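Local coordinates for protein Sqt1 (Chaetomium thermophilum, PDB 4ZOY) that probably captures a newly made ribosomal protein as its dedicated chaperone during ribosome biogenesis, using a WD40-repeat beta-propeller, at residues Asn143-Cys148 against Ile157-Ser162. Residues are numbered along the deposited sequence; the frame is centred on the assembly and turned at random.
Sequences NWFAPC and IALGAS
Trp144 lays its indole flat over the backbone of Gly160, whose N stands 3.3 Å above the ring plane, over its centre. A chi1 of 56° puts CG of Trp144 between the backbone N and the carbonyl carbon, and chi2 of -95° turns the indole plane so that it lies over Gly160. Glycine suits the place because a CB on Gly160 would clash with NE1 of Trp144. At the far end of the indole, CZ3 of Trp144 comes 4.0 Å from CB of Ala158, where a small methyl lies beside the rim. An alanine in place of Trp144 would probably leave the backbone of Gly160 without its aromatic cover and open a gap beside Ala158.

On the other face of the hairpin, Phe145 meets two aliphatic side chains differently. CD1 of Ile157 lies over the Phe145 ring in a CH-pi contact, 3.8 Å from the centroid, brought there by an extended side chain with CG1 anti to the backbone N. CB of Leu159 comes in at the ring edge, 3.6 Å from CD1 of Phe145, the two side chains side by side. Ala146 and Ala158 exchange paired backbone bonds, Ala146 N to Ala158 O being 2.8 Å, while Gly160 N to Trp144 O is weak. Thr96 of strand 92-97 touches Phe145, and Trp198 of strand 193-198 touches Ala158, so neighbouring sheets pack on both faces of this antiparallel hairpin, the two innermost strands of a four-stranded WD40 propeller blade.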
ATOM      1  N   ASN A 143       5.667   8.382  -6.527  1.00 16.72           N
ATOM      2  CA  ASN A 143       6.067   7.547  -5.396  1.00 15.42           C
ATOM      3  C   ASN A 143       5.040   6.493  -4.995  1.00 17.91           C
ATOM      4  O   ASN A 143       5.407   5.427  -4.490  1.00 18.67           O
ATOM      5  CB  ASN A 143       6.391   8.423  -4.185  1.00 15.55           C
ATOM      6  CG  ASN A 143       7.674   9.185  -4.368  1.00 18.63           C
ATOM      7  OD1 ASN A 143       8.514   8.793  -5.178  1.00 21.33           O
ATOM      8  ND2 ASN A 143       7.844  10.269  -3.621  1.00 19.00           N
ATOM      9  N   TRP A 144       3.757   6.785  -5.213  1.00 14.87           N
ATOM     10  CA  TRP A 144       2.692   5.878  -4.804  1.00 13.79           C
ATOM     11  C   TRP A 144       1.383   6.242  -5.489  1.00 13.65           C
ATOM     12  O   TRP A 144       1.198   7.381  -5.915  1.00 14.16           O
ATOM     13  CB  TRP A 144       2.504   5.890  -3.267  1.00 13.44           C
ATOM     14  CG  TRP A 144       2.234   7.254  -2.681  1.00 13.64           C
ATOM     15  CD1 TRP A 144       3.158   8.106  -2.139  1.00 14.43           C
ATOM     16  CD2 TRP A 144       0.970   7.939  -2.616  1.00 12.67           C
ATOM     17  NE1 TRP A 144       2.545   9.265  -1.713  1.00 13.55           N
ATOM     18  CE2 TRP A 144       1.208   9.190  -2.006  1.00 13.62           C
ATOM     19  CE3 TRP A 144      -0.338   7.607  -2.990  1.00 12.87           C
ATOM     20  CZ2 TRP A 144       0.188  10.116  -1.789  1.00 12.99           C
ATOM     21  CZ3 TRP A 144      -1.350   8.529  -2.768  1.00 13.71           C
ATOM     22  CH2 TRP A 144      -1.078   9.765  -2.174  1.00 13.06           C
ATOM     23  N   PHE A 145       0.503   5.248  -5.584  1.00 13.38           N
ATOM     24  CA  PHE A 145      -0.891   5.399  -6.012  1.00 13.77           C
ATOM     25  C   PHE A 145      -1.812   4.964  -4.890  1.00 14.09           C
ATOM     26  O   PHE A 145      -1.487   4.034  -4.155  1.00 14.81           O
ATOM     27  CB  PHE A 145      -1.237   4.512  -7.207  1.00 14.60           C
ATOM     28  CG  PHE A 145      -0.714   4.979  -8.530  1.00 15.24           C
ATOM     29  CD1 PHE A 145      -0.403   6.301  -8.769  1.00 19.41           C
ATOM     30  CD2 PHE A 145      -0.579   4.064  -9.560  1.00 16.25           C
ATOM     31  CE1 PHE A 145       0.067   6.701 -10.027  1.00 19.66           C
ATOM     32  CE2 PHE A 145      -0.121   4.458 -10.799  1.00 16.19           C
ATOM     33  CZ  PHE A 145       0.189   5.772 -11.034  1.00 17.24           C
ATOM     34  N   ALA A 146      -3.000   5.555  -4.817  1.00 13.39           N
ATOM     35  CA  ALA A 146      -4.047   5.023  -3.948  1.00 13.28           C
ATOM     36  C   ALA A 146      -5.402   5.282  -4.581  1.00 13.49           C
ATOM     37  O   ALA A 146      -5.756   6.443  -4.809  1.00 13.66           O
ATOM     38  CB  ALA A 146      -3.977   5.658  -2.555  1.00 14.17           C
ATOM     39  N   PRO A 147      -6.151   4.220  -4.895  1.00 15.18           N
ATOM     40  CA  PRO A 147      -7.480   4.438  -5.470  1.00 13.96           C
ATOM     41  C   PRO A 147      -8.459   4.911  -4.402  1.00 13.70           C
ATOM     42  O   PRO A 147      -8.398   4.483  -3.251  1.00 14.20           O
ATOM     43  CB  PRO A 147      -7.864   3.056  -6.012  1.00 15.18           C
ATOM     44  CG  PRO A 147      -7.127   2.091  -5.103  1.00 15.62           C
ATOM     45  CD  PRO A 147      -5.813   2.786  -4.794  1.00 14.83           C
ATOM     46  N   CYS A 148      -9.361   5.798  -4.796  1.00 14.94           N
ATOM     47  CA  CYS A 148     -10.376   6.321  -3.910  1.00 15.05           C
ATOM     48  C   CYS A 148     -11.446   5.276  -3.614  1.00 13.84           C
ATOM     49  O   CYS A 148     -12.048   4.751  -4.535  1.00 14.85           O
ATOM     50  CB  CYS A 148     -10.977   7.525  -4.578  1.00 12.85           C
ATOM     51  SG  CYS A 148     -12.260   8.324  -3.554  1.00 60.59           S
ATOM     52  N   ILE A 157      -8.292   8.289  -8.542  1.00 14.60           N
ATOM     53  CA  ILE A 157      -7.000   7.833  -8.023  1.00 14.46           C
ATOM     54  C   ILE A 157      -6.176   9.006  -7.515  1.00 15.62           C
ATOM     55  O   ILE A 157      -6.221  10.104  -8.081  1.00 18.31           O
ATOM     56  CB  ILE A 157      -6.204   7.053  -9.115  1.00 15.59           C
ATOM     57  CG1 ILE A 157      -4.886   6.501  -8.582  1.00 22.06           C
ATOM     58  CG2 ILE A 157      -5.934   7.925 -10.340  1.00 20.22           C
ATOM     59  CD1 ILE A 157      -3.982   5.983  -9.684  1.00 32.19           C
ATOM     60  N   ALA A 158      -5.422   8.772  -6.445  1.00 14.75           N
ATOM     61  CA  ALA A 158      -4.466   9.733  -5.952  1.00 14.23           C
ATOM     62  C   ALA A 158      -3.061   9.235  -6.169  1.00 14.13           C
ATOM     63  O   ALA A 158      -2.809   8.023  -6.191  1.00 15.37           O
ATOM     64  CB  ALA A 158      -4.686  10.006  -4.468  1.00 16.25           C
ATOM     65  N   LEU A 159      -2.147  10.182  -6.286  1.00 14.05           N
ATOM     66  CA  LEU A 159      -0.719   9.876  -6.271  1.00 13.97           C
ATOM     67  C   LEU A 159       0.040  10.927  -5.483  1.00 15.92           C
ATOM     68  O   LEU A 159      -0.424  12.056  -5.307  1.00 15.43           O
ATOM     69  CB  LEU A 159      -0.175   9.769  -7.698  1.00 15.24           C
ATOM     70  CG  LEU A 159      -0.112  11.024  -8.576  1.00 16.10           C
ATOM     71  CD1 LEU A 159       1.108  11.904  -8.294  1.00 19.05           C
ATOM     72  CD2 LEU A 159      -0.133  10.573 -10.044  1.00 17.30           C
ATOM     73  N   GLY A 160       1.231  10.561  -5.031  1.00 13.97           N
ATOM     74  CA  GLY A 160       2.139  11.510  -4.421  1.00 14.08           C
ATOM     75  C   GLY A 160       3.462  11.448  -5.146  1.00 14.29           C
ATOM     76  O   GLY A 160       3.824  10.389  -5.663  1.00 15.83           O
ATOM     77  N   ALA A 161       4.175  12.569  -5.189  1.00 16.03           N
ATOM     78  CA  ALA A 161       5.381  12.673  -6.015  1.00 17.98           C
ATOM     79  C   ALA A 161       6.612  13.162  -5.257  1.00 17.12           C
ATOM     80  O   ALA A 161       6.522  13.598  -4.111  1.00 16.53           O
ATOM     81  CB  ALA A 161       5.108  13.593  -7.206  1.00 17.86           C
ATOM     82  N   SER A 162       7.767  13.100  -5.920  1.00 18.66           N
ATOM     83  CA  SER A 162       9.037  13.464  -5.292  1.00 18.84           C
ATOM     84  C   SER A 162       9.149  14.956  -4.985  1.00 18.50           C
ATOM     85  O   SER A 162       9.946  15.353  -4.126  1.00 20.69           O
ATOM     86  CB  SER A 162      10.214  13.033  -6.179  1.00 19.59           C
ATOM     87  OG  SER A 162      10.201  13.705  -7.430  1.00 22.64           O
TER